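Local coordinates for protein phosphoribosylaminoimidazole carboxylase, ATPase subunit (Bacillus anthracis, PDB 3V4S) that probably uses ATP and bicarbonate to carboxylate aminoimidazole ribonucleotide to its N5-carboxyamino form in purine biosynthesis, as an ATP-grasp enzyme, at residues L258-F263 against N273-R278; E196-V201 against P213-I218. All coordinates share one frame; numbering follows the deposited sequence.

Interaction 1 (L258-F263 against N273-R278); sequences LAVEMF and NELAPR. With MG (magnesium ion), chain G; MG (magnesium ion), chain H; ATP (adenosine-5'-triphosphate), chain F; CO3 (carbonate ion), chain I.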
ATOM      1  N   LEU B 258       4.664 -17.322   8.830  1.00 24.94           N
ATOM      2  CA  LEU B 258       5.858 -18.143   8.914  1.00 25.24           C
ATOM      3  C   LEU B 258       6.596 -18.109   7.586  1.00 24.90           C
ATOM      4  O   LEU B 258       6.021 -18.412   6.539  1.00 24.64           O
ATOM      5  CB  LEU B 258       5.506 -19.585   9.310  1.00 25.52           C
ATOM      6  CG  LEU B 258       6.612 -20.603   9.579  1.00 26.84           C
ATOM      7  CD1 LEU B 258       7.444 -20.234  10.811  1.00 26.22           C
ATOM      8  CD2 LEU B 258       5.957 -21.963   9.762  1.00 27.64           C
ATOM      9  N   ALA B 259       7.860 -17.698   7.649  1.00 22.86           N
ATOM     10  CA  ALA B 259       8.744 -17.704   6.508  1.00 22.86           C
ATOM     11  C   ALA B 259       9.576 -18.981   6.623  1.00 23.45           C
ATOM     12  O   ALA B 259      10.166 -19.245   7.683  1.00 21.49           O
ATOM     13  CB  ALA B 259       9.658 -16.476   6.521  1.00 21.46           C
ATOM     14  N   VAL B 260       9.623 -19.749   5.530  1.00 23.18           N
ATOM     15  CA  VAL B 260      10.353 -21.020   5.472  1.00 24.50           C
ATOM     16  C   VAL B 260      11.449 -20.901   4.429  1.00 25.09           C
ATOM     17  O   VAL B 260      11.154 -20.802   3.233  1.00 24.35           O
ATOM     18  CB  VAL B 260       9.403 -22.199   5.127  1.00 24.62           C
ATOM     19  CG1 VAL B 260      10.134 -23.537   5.207  1.00 24.15           C
ATOM     20  CG2 VAL B 260       8.194 -22.205   6.064  1.00 23.72           C
ATOM     21  N   GLU B 261      12.709 -20.894   4.873  1.00 24.84           N
ATOM     22  CA  GLU B 261      13.843 -20.891   3.951  1.00 26.02           C
ATOM     23  C   GLU B 261      14.251 -22.324   3.619  1.00 25.90           C
ATOM     24  O   GLU B 261      14.348 -23.172   4.517  1.00 25.75           O
ATOM     25  CB  GLU B 261      15.056 -20.196   4.566  1.00 28.33           C
ATOM     26  CG  GLU B 261      14.877 -18.727   4.891  1.00 32.91           C
ATOM     27  CD  GLU B 261      16.168 -18.095   5.394  1.00 34.23           C
ATOM     28  OE1 GLU B 261      17.259 -18.731   5.347  1.00 39.35           O
ATOM     29  OE2 GLU B 261      16.109 -16.953   5.846  1.00 32.94           O
ATOM     30  N   MET B 262      14.562 -22.556   2.343  1.00 26.74           N
ATOM     31  CA  MET B 262      14.783 -23.897   1.807  1.00 28.38           C
ATOM     32  C   MET B 262      15.970 -23.972   0.871  1.00 28.50           C
ATOM     33  O   MET B 262      16.376 -22.968   0.259  1.00 26.77           O
ATOM     34  CB  MET B 262      13.537 -24.365   1.059  1.00 28.68           C
ATOM     35  CG  MET B 262      12.335 -24.598   1.949  1.00 32.09           C
ATOM     36  SD  MET B 262      10.876 -24.757   0.910  1.00 32.74           S
ATOM     37  CE  MET B 262       9.591 -24.981   2.122  1.00 31.43           C
ATOM     38  N   PHE B 263      16.534 -25.171   0.777  1.00 28.41           N
ATOM     39  CA  PHE B 263      17.610 -25.439  -0.152  1.00 31.37           C
ATOM     40  C   PHE B 263      17.083 -26.440  -1.165  1.00 32.73           C
ATOM     41  O   PHE B 263      16.555 -27.481  -0.778  1.00 33.34           O
ATOM     42  CB  PHE B 263      18.832 -26.030   0.563  1.00 33.35           C
ATOM     43  CG  PHE B 263      19.518 -25.086   1.529  1.00 34.17           C
ATOM     44  CD1 PHE B 263      20.101 -25.579   2.692  1.00 34.87           C
ATOM     45  CD2 PHE B 263      19.600 -23.717   1.274  1.00 35.58           C
ATOM     46  CE1 PHE B 263      20.745 -24.725   3.587  1.00 34.58           C
ATOM     47  CE2 PHE B 263      20.240 -22.861   2.168  1.00 36.21           C
ATOM     48  CZ  PHE B 263      20.814 -23.371   3.326  1.00 34.42           C
ATOM     49  N   ASN B 273      16.109 -24.964   5.750  1.00 28.05           N
ATOM     50  CA  ASN B 273      17.279 -24.288   6.321  1.00 27.80           C
ATOM     51  C   ASN B 273      16.945 -23.657   7.667  1.00 28.09           C
ATOM     52  O   ASN B 273      17.660 -23.883   8.662  1.00 26.69           O
ATOM     53  CB  ASN B 273      17.857 -23.246   5.350  1.00 27.39           C
ATOM     54  CG  ASN B 273      18.995 -22.424   5.965  1.00 28.96           C
ATOM     55  OD1 ASN B 273      19.945 -22.967   6.517  1.00 27.26           O
ATOM     56  ND2 ASN B 273      18.916 -21.110   5.825  1.00 27.47           N
ATOM     57  N   GLU B 274      15.873 -22.858   7.695  1.00 27.62           N
ATOM     58  CA  GLU B 274      15.426 -22.206   8.919  1.00 26.92           C
ATOM     59  C   GLU B 274      14.060 -21.556   8.776  1.00 26.87           C
ATOM     60  O   GLU B 274      13.566 -21.329   7.670  1.00 28.07           O
ATOM     61  CB  GLU B 274      16.462 -21.178   9.430  1.00 27.23           C
ATOM     62  CG  GLU B 274      16.597 -19.933   8.578  1.00 27.14           C
ATOM     63  CD  GLU B 274      17.533 -18.889   9.177  1.00 30.34           C
ATOM     64  OE1 GLU B 274      17.832 -17.895   8.463  1.00 28.35           O
ATOM     65  OE2 GLU B 274      17.954 -19.033  10.357  1.00 29.14           O
ATOM     66  N   LEU B 275      13.471 -21.248   9.924  1.00 25.77           N
ATOM     67  CA  LEU B 275      12.147 -20.670  10.013  1.00 25.62           C
ATOM     68  C   LEU B 275      12.215 -19.285  10.682  1.00 25.70           C
ATOM     69  O   LEU B 275      13.046 -19.055  11.551  1.00 24.01           O
ATOM     70  CB  LEU B 275      11.247 -21.595  10.829  1.00 26.57           C
ATOM     71  CG  LEU B 275      11.208 -23.070  10.413  1.00 27.83           C
ATOM     72  CD1 LEU B 275      10.405 -23.884  11.416  1.00 26.98           C
ATOM     73  CD2 LEU B 275      10.656 -23.239   9.003  1.00 27.30           C
ATOM     74  N   ALA B 276      11.325 -18.380  10.275  1.00 25.63           N
ATOM     75  CA  ALA B 276      11.127 -17.089  10.973  1.00 25.04           C
ATOM     76  C   ALA B 276       9.619 -16.849  11.187  1.00 25.30           C
ATOM     77  O   ALA B 276       8.862 -16.780  10.221  1.00 25.32           O
ATOM     78  CB  ALA B 276      11.753 -15.944  10.180  1.00 23.82           C
ATOM     79  N   PRO B 277       9.181 -16.736  12.454  1.00 24.80           N
ATOM     80  CA  PRO B 277       7.769 -16.581  12.783  1.00 24.56           C
ATOM     81  C   PRO B 277       7.297 -15.124  12.653  1.00 24.37           C
ATOM     82  O   PRO B 277       6.737 -14.567  13.592  1.00 24.01           O
ATOM     83  CB  PRO B 277       7.705 -17.039  14.240  1.00 24.65           C
ATOM     84  CG  PRO B 277       9.037 -16.694  14.785  1.00 25.12           C
ATOM     85  CD  PRO B 277      10.031 -16.729  13.660  1.00 25.26           C
ATOM     86  N   ARG B 278       7.524 -14.539  11.477  1.00 23.92           N
ATOM     87  CA  ARG B 278       7.237 -13.133  11.218  1.00 23.14           C
ATOM     88  C   ARG B 278       7.353 -12.894   9.706  1.00 23.04           C
ATOM     89  O   ARG B 278       7.958 -13.723   8.985  1.00 21.49           O
ATOM     90  CB  ARG B 278       8.261 -12.250  11.949  1.00 22.88           C
ATOM     91  CG  ARG B 278       9.706 -12.676  11.678  1.00 25.42           C
ATOM     92  CD  ARG B 278      10.763 -11.619  11.972  1.00 26.71           C
ATOM     93  NE  ARG B 278      12.102 -12.158  11.761  1.00 28.57           N
ATOM     94  CZ  ARG B 278      12.728 -12.202  10.585  1.00 28.76           C
ATOM     95  NH1 ARG B 278      12.148 -11.725   9.479  1.00 29.29           N
ATOM     96  NH2 ARG B 278      13.937 -12.733  10.512  1.00 27.14           N
TER
HETATM   97 MG    MG G 402      18.647 -17.267   6.463  1.00 32.42          MG
HETATM   98 MG    MG H 403      14.812 -19.496  13.126  1.00 35.41          MG
HETATM   99  PG  ATP F 401      19.343 -14.677   8.281  0.70 28.51           P
HETATM  100  O1G ATP F 401      18.374 -15.174   7.238  0.70 30.83           O
HETATM  101  O2G ATP F 401      19.910 -13.294   8.039  0.70 28.50           O
HETATM  102  O3G ATP F 401      18.868 -14.894   9.691  0.70 28.40           O
HETATM  103  PB  ATP F 401      21.384 -16.520   9.214  1.00 34.56           P
HETATM  104  O1B ATP F 401      22.379 -15.622   9.890  1.00 35.37           O
HETATM  105  O2B ATP F 401      20.439 -17.341  10.032  1.00 35.62           O
HETATM  106  O3B ATP F 401      20.618 -15.673   8.050  1.00 34.23           O
HETATM  107  PA  ATP F 401      21.585 -18.871   7.578  1.00 33.04           P
HETATM  108  O1A ATP F 401      20.251 -18.474   6.984  1.00 32.72           O
HETATM  109  O2A ATP F 401      21.689 -20.132   8.396  1.00 32.25           O
HETATM  110  O3A ATP F 401      22.230 -17.619   8.384  1.00 34.03           O
HETATM  111  O5' ATP F 401      22.645 -18.959   6.386  1.00 31.84           O
HETATM  112  C5' ATP F 401      22.883 -17.816   5.569  1.00 32.81           C
HETATM  113  C4' ATP F 401      23.239 -18.356   4.193  1.00 34.30           C
HETATM  114  O4' ATP F 401      24.391 -19.218   4.282  1.00 33.97           O
HETATM  115  C3' ATP F 401      22.135 -19.232   3.607  1.00 34.39           C
HETATM  116  O3' ATP F 401      21.048 -18.504   3.008  1.00 32.65           O
HETATM  117  C2' ATP F 401      22.927 -20.123   2.660  1.00 34.96           C
HETATM  118  O2' ATP F 401      23.170 -19.462   1.414  1.00 34.28           O
HETATM  119  C1' ATP F 401      24.255 -20.335   3.395  1.00 34.54           C
HETATM  120  N9  ATP F 401      24.161 -21.610   4.155  1.00 35.00           N
HETATM  121  C8  ATP F 401      23.784 -21.752   5.448  1.00 33.88           C
HETATM  122  N7  ATP F 401      23.773 -23.061   5.808  1.00 35.09           N
HETATM  123  C5  ATP F 401      24.163 -23.787   4.737  1.00 35.08           C
HETATM  124  C6  ATP F 401      24.384 -25.219   4.420  1.00 35.12           C
HETATM  125  N6  ATP F 401      24.192 -26.191   5.345  1.00 34.52           N
HETATM  126  N1  ATP F 401      24.792 -25.536   3.165  1.00 38.04           N
HETATM  127  C2  ATP F 401      25.002 -24.603   2.212  1.00 36.31           C
HETATM  128  N3  ATP F 401      24.816 -23.292   2.432  1.00 35.81           N
HETATM  129  C4  ATP F 401      24.413 -22.824   3.647  1.00 35.40           C
HETATM  130  C   CO3 I 404      14.949 -11.780   7.272  1.00 37.62           C
HETATM  131  O1  CO3 I 404      15.418 -12.437   8.203  1.00 36.40           O
HETATM  132  O2  CO3 I 404      13.865 -11.201   7.403  1.00 33.72           O
HETATM  133  O3  CO3 I 404      15.574 -11.694   6.218  1.00 35.80           O
HETATM  134  O   HOH W   1      16.984 -19.967  12.914  1.00 35.54           O
HETATM  135  O   HOH W   2      19.442 -16.656   4.772  1.00 39.69           O
HETATM  136  O   HOH W   3      15.083 -17.371  13.029  1.00 38.74           O
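Over one face of the Phe263 ring, Asn273 CB sits 3.9 Å from the ring centroid, a CH-pi contact, with ring and amide planes 31° apart. CZ of the ring meets the ATP base obliquely, and the ring of Phe193 stacks on Phe263. The Asn273 amide has CG anti to the backbone N (chi1 174°), which carries ND2 to OE1 of Glu261 at 2.9 Å; this bond lies in the amide plane but is clearly bent, consistent with ND2 also donating to ATP O1A. The Arg278 guanidinium has Ala276 CB over one face, while at its edge NH1 and NH2 grip two carbonate oxygens.

Two carboxylates of this antiparallel hairpin, their planes 74° apart, share one magnesium ion: Glu274 OE1 binds it at 2.2 Å and Glu261 is bidentate, through OE1 at 2.3 Å and a longer OE2 arm at 2.6 Å, alongside ATP O1G and O1A and a water. Leu275 O binds the second magnesium ion at 2.4 Å with two waters, one donating to Glu274 OE2, which also pairs with Arg113; Thr110 and Glu116 complete the site. A classic beta bulge sets Asn273 and Glu274 both against Glu261. On the hairpin's other face Val260 CG1 packs on Leu275 CD2.

Glu261 OE1 and Glu274 OE1 lie 3.3 Å apart, but both bind the same ion, which probably offsets their repulsion while linking the alpha and gamma phosphates.

Interaction 2 (E196-V201 against P213-I218); sequences EVSVIV and PVAENI. With ATP (adenosine-5'-triphosphate), chain F.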
ATOM      1  N   GLU B 196      18.360 -21.512  -3.585  1.00 30.87           N
ATOM      2  CA  GLU B 196      17.677 -21.277  -2.311  1.00 28.94           C
ATOM      3  C   GLU B 196      16.307 -20.702  -2.607  1.00 27.31           C
ATOM      4  O   GLU B 196      16.172 -19.822  -3.453  1.00 27.36           O
ATOM      5  CB  GLU B 196      18.416 -20.240  -1.475  1.00 30.71           C
ATOM      6  CG  GLU B 196      19.834 -20.603  -1.115  1.00 32.76           C
ATOM      7  CD  GLU B 196      20.367 -19.688  -0.045  1.00 34.10           C
ATOM      8  OE1 GLU B 196      21.300 -18.919  -0.352  1.00 37.44           O
ATOM      9  OE2 GLU B 196      19.833 -19.726   1.084  1.00 32.77           O
ATOM     10  N   VAL B 197      15.292 -21.179  -1.902  1.00 26.42           N
ATOM     11  CA  VAL B 197      13.965 -20.635  -2.093  1.00 27.21           C
ATOM     12  C   VAL B 197      13.315 -20.434  -0.749  1.00 26.61           C
ATOM     13  O   VAL B 197      13.748 -21.000   0.243  1.00 26.64           O
ATOM     14  CB  VAL B 197      13.064 -21.530  -2.987  1.00 25.91           C
ATOM     15  CG1 VAL B 197      13.695 -21.774  -4.352  1.00 25.51           C
ATOM     16  CG2 VAL B 197      12.688 -22.824  -2.276  1.00 25.74           C
ATOM     17  N   SER B 198      12.271 -19.611  -0.723  1.00 26.75           N
ATOM     18  CA  SER B 198      11.483 -19.439   0.478  1.00 24.96           C
ATOM     19  C   SER B 198      10.010 -19.376   0.143  1.00 26.36           C
ATOM     20  O   SER B 198       9.608 -19.044  -0.999  1.00 26.30           O
ATOM     21  CB  SER B 198      11.918 -18.188   1.242  1.00 25.28           C
ATOM     22  OG  SER B 198      11.611 -17.015   0.512  1.00 23.56           O
ATOM     23  N   VAL B 199       9.221 -19.693   1.162  1.00 25.55           N
ATOM     24  CA  VAL B 199       7.785 -19.713   1.091  1.00 26.69           C
ATOM     25  C   VAL B 199       7.274 -19.072   2.372  1.00 27.84           C
ATOM     26  O   VAL B 199       7.752 -19.396   3.482  1.00 26.67           O
ATOM     27  CB  VAL B 199       7.272 -21.170   1.008  1.00 28.06           C
ATOM     28  CG1 VAL B 199       5.770 -21.193   0.878  1.00 27.70           C
ATOM     29  CG2 VAL B 199       7.884 -21.884  -0.186  1.00 27.72           C
ATOM     30  N   ILE B 200       6.353 -18.118   2.209  1.00 26.30           N
ATOM     31  CA  ILE B 200       5.717 -17.442   3.328  1.00 25.71           C
ATOM     32  C   ILE B 200       4.322 -18.025   3.475  1.00 25.03           C
ATOM     33  O   ILE B 200       3.522 -17.979   2.533  1.00 24.47           O
ATOM     34  CB  ILE B 200       5.583 -15.916   3.092  1.00 26.96           C
ATOM     35  CG1 ILE B 200       6.919 -15.250   2.694  1.00 29.01           C
ATOM     36  CG2 ILE B 200       4.904 -15.236   4.275  1.00 25.89           C
ATOM     37  CD1 ILE B 200       7.992 -15.168   3.742  1.00 28.16           C
ATOM     38  N   VAL B 201       4.024 -18.585   4.638  1.00 23.89           N
ATOM     39  CA  VAL B 201       2.719 -19.173   4.844  1.00 24.42           C
ATOM     40  C   VAL B 201       2.026 -18.370   5.929  1.00 23.82           C
ATOM     41  O   VAL B 201       2.662 -17.967   6.897  1.00 25.99           O
ATOM     42  CB  VAL B 201       2.808 -20.698   5.169  1.00 24.24           C
ATOM     43  CG1 VAL B 201       3.646 -20.954   6.414  1.00 25.19           C
ATOM     44  CG2 VAL B 201       1.422 -21.300   5.332  1.00 24.03           C
ATOM     45  N   PRO B 213       3.566 -17.218  -3.347  1.00 26.58           N
ATOM     46  CA  PRO B 213       4.404 -17.882  -4.350  1.00 26.97           C
ATOM     47  C   PRO B 213       5.852 -18.100  -3.881  1.00 28.00           C
ATOM     48  O   PRO B 213       6.399 -17.302  -3.107  1.00 28.21           O
ATOM     49  CB  PRO B 213       4.369 -16.916  -5.535  1.00 26.77           C
ATOM     50  CG  PRO B 213       3.082 -16.191  -5.387  1.00 27.69           C
ATOM     51  CD  PRO B 213       2.870 -16.041  -3.897  1.00 26.43           C
ATOM     52  N   VAL B 214       6.459 -19.179  -4.354  1.00 26.49           N
ATOM     53  CA  VAL B 214       7.833 -19.507  -3.981  1.00 25.63           C
ATOM     54  C   VAL B 214       8.776 -18.479  -4.595  1.00 24.88           C
ATOM     55  O   VAL B 214       8.684 -18.178  -5.778  1.00 24.69           O
ATOM     56  CB  VAL B 214       8.217 -20.931  -4.454  1.00 25.16           C
ATOM     57  CG1 VAL B 214       9.668 -21.233  -4.112  1.00 23.91           C
ATOM     58  CG2 VAL B 214       7.264 -21.969  -3.863  1.00 25.70           C
ATOM     59  N   ALA B 215       9.674 -17.946  -3.770  1.00 24.58           N
ATOM     60  CA  ALA B 215      10.653 -16.961  -4.188  1.00 25.76           C
ATOM     61  C   ALA B 215      12.004 -17.623  -4.277  1.00 26.68           C
ATOM     62  O   ALA B 215      12.352 -18.434  -3.422  1.00 27.74           O
ATOM     63  CB  ALA B 215      10.717 -15.825  -3.174  1.00 25.66           C
ATOM     64  N   GLU B 216      12.759 -17.279  -5.311  1.00 26.90           N
ATOM     65  CA  GLU B 216      14.142 -17.713  -5.420  1.00 27.71           C
ATOM     66  C   GLU B 216      15.029 -16.616  -4.848  1.00 28.55           C
ATOM     67  O   GLU B 216      14.978 -15.452  -5.305  1.00 26.82           O
ATOM     68  CB  GLU B 216      14.495 -17.988  -6.879  1.00 27.80           C
ATOM     69  CG  GLU B 216      15.968 -18.190  -7.128  1.00 27.06           C
ATOM     70  CD  GLU B 216      16.313 -18.179  -8.596  1.00 29.01           C
ATOM     71  OE1 GLU B 216      15.392 -18.235  -9.455  1.00 29.03           O
ATOM     72  OE2 GLU B 216      17.520 -18.091  -8.879  1.00 29.18           O
ATOM     73  N   ASN B 217      15.839 -16.983  -3.855  1.00 26.60           N
ATOM     74  CA  ASN B 217      16.619 -16.013  -3.102  1.00 27.28           C
ATOM     75  C   ASN B 217      18.112 -16.060  -3.398  1.00 30.74           C
ATOM     76  O   ASN B 217      18.724 -17.132  -3.479  1.00 30.08           O
ATOM     77  CB  ASN B 217      16.363 -16.188  -1.602  1.00 25.68           C
ATOM     78  CG  ASN B 217      14.915 -15.940  -1.233  1.00 26.40           C
ATOM     79  OD1 ASN B 217      14.271 -15.000  -1.750  1.00 24.27           O
ATOM     80  ND2 ASN B 217      14.381 -16.778  -0.341  1.00 25.47           N
ATOM     81  N   ILE B 218      18.693 -14.884  -3.564  1.00 29.05           N
ATOM     82  CA  ILE B 218      20.116 -14.774  -3.801  1.00 29.79           C
ATOM     83  C   ILE B 218      20.711 -13.986  -2.646  1.00 31.33           C
ATOM     84  O   ILE B 218      20.291 -12.849  -2.356  1.00 30.12           O
ATOM     85  CB  ILE B 218      20.439 -14.151  -5.179  1.00 30.26           C
ATOM     86  CG1 ILE B 218      19.901 -15.054  -6.308  1.00 29.95           C
ATOM     87  CG2 ILE B 218      21.939 -13.921  -5.328  1.00 31.42           C
ATOM     88  CD1 ILE B 218      20.310 -14.655  -7.717  1.00 31.13           C
TER
HETATM   89  PG  ATP F 401      19.343 -14.677   8.281  0.70 28.51           P
HETATM   90  O1G ATP F 401      18.374 -15.174   7.238  0.70 30.83           O
HETATM   91  O2G ATP F 401      19.910 -13.294   8.039  0.70 28.50           O
HETATM   92  O3G ATP F 401      18.868 -14.894   9.691  0.70 28.40           O
HETATM   93  PB  ATP F 401      21.384 -16.520   9.214  1.00 34.56           P
HETATM   94  O1B ATP F 401      22.379 -15.622   9.890  1.00 35.37           O
HETATM   95  O2B ATP F 401      20.439 -17.341  10.032  1.00 35.62           O
HETATM   96  O3B ATP F 401      20.618 -15.673   8.050  1.00 34.23           O
HETATM   97  PA  ATP F 401      21.585 -18.871   7.578  1.00 33.04           P
HETATM   98  O1A ATP F 401      20.251 -18.474   6.984  1.00 32.72           O
HETATM   99  O2A ATP F 401      21.689 -20.132   8.396  1.00 32.25           O
HETATM  100  O3A ATP F 401      22.230 -17.619   8.384  1.00 34.03           O
HETATM  101  O5' ATP F 401      22.645 -18.959   6.386  1.00 31.84           O
HETATM  102  C5' ATP F 401      22.883 -17.816   5.569  1.00 32.81           C
HETATM  103  C4' ATP F 401      23.239 -18.356   4.193  1.00 34.30           C
HETATM  104  O4' ATP F 401      24.391 -19.218   4.282  1.00 33.97           O
HETATM  105  C3' ATP F 401      22.135 -19.232   3.607  1.00 34.39           C
HETATM  106  O3' ATP F 401      21.048 -18.504   3.008  1.00 32.65           O
HETATM  107  C2' ATP F 401      22.927 -20.123   2.660  1.00 34.96           C
HETATM  108  O2' ATP F 401      23.170 -19.462   1.414  1.00 34.28           O
HETATM  109  C1' ATP F 401      24.255 -20.335   3.395  1.00 34.54           C
HETATM  110  N9  ATP F 401      24.161 -21.610   4.155  1.00 35.00           N
HETATM  111  C8  ATP F 401      23.784 -21.752   5.448  1.00 33.88           C
HETATM  112  N7  ATP F 401      23.773 -23.061   5.808  1.00 35.09           N
HETATM  113  C5  ATP F 401      24.163 -23.787   4.737  1.00 35.08           C
HETATM  114  C6  ATP F 401      24.384 -25.219   4.420  1.00 35.12           C
HETATM  115  N6  ATP F 401      24.192 -26.191   5.345  1.00 34.52           N
HETATM  116  N1  ATP F 401      24.792 -25.536   3.165  1.00 38.04           N
HETATM  117  C2  ATP F 401      25.002 -24.603   2.212  1.00 36.31           C
HETATM  118  N3  ATP F 401      24.816 -23.292   2.432  1.00 35.81           N
HETATM  119  C4  ATP F 401      24.413 -22.824   3.647  1.00 35.40           C
HETATM  120  O   HOH W   4      19.495 -19.173  -5.208  1.00 30.46           O
HETATM  121  O   HOH W   5       6.651 -16.575  -0.445  1.00 24.09           O
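This is a buried antiparallel strand pairing within the hairpin of strands 195-203 and 209-220, in the large antiparallel sheet of the ATP-grasp domain. The short strands meet at a steep 132°, and the backbone bonds are concentrated in the half nearer Glu196. Ser198 and Ala215 form a hydrogen-bonded pair: Ser198 N donates to Ala215 O at 2.9 Å and Ala215 N returns a bond to Ser198 O at 3.0 Å. Farther along, Asn217 N reaches Glu196 O, and at the opposite end a water bridges Ile200 N and Pro213 O.

The side chains differ from face to face. On the face of Glu196, Ser198 and Asn217, the Asn217 amide turns its ND2 to Ser198 and gives OG a nearly straight bond of 2.9 Å (163°), almost in the amide plane. Ser198 OG, held between its backbone N and carbonyl carbon (chi1 67°), also bonds Ser282, while Asn217 OD1 bonds Ser227, so both ends of the amide are fixed. Glu196 turns its carboxylate to the ATP ribose: OE1 accepts from O2' and OE2 from O3', each at 2.6 Å, a bidentate grip on the ribose diol, consistent with recognition of a ribonucleotide. His219 bonds OE1 as well.

On the face of Val197 and Glu216 the contact is mostly aliphatic: Val214 spans Val197 and Val199, its CG1 against Val197 CB at 3.6 Å and its CG2 against Val199 CG2 at 3.7 Å. The Glu216 carboxylate reaches out to Arg232 and Lys195. Helix 235-251 covers this valine cluster, with Ala241 touching both Val199 and Val214, while strand 256-264 flanks strand 195-203 along the edge not taken by strand 209-220.

How the interactions relate
Both contacts are buried hairpin pairings in one antiparallel sheet, joined where strands 256-264 and 195-203 run side by side: Met262 N lies 2.7 Å from Val197 O and Leu258 O 2.8 Å from Val201 N, both probable hydrogen bonds. Interaction 1 includes the outermost strand 270-276, whereas both strands of interaction 2 have neighbours on each side within the sheet. They share the nucleotide but handle different parts of it. Interaction 1 works through magnesium and phosphate, with two glutamates and the Asn273 amide, and meets the base with Phe263; interaction 2 takes the ribose through one carboxylate. Helix 235-251 packs on Val260, Met262 and Leu275 in one and on Val199 and Val214 in the other.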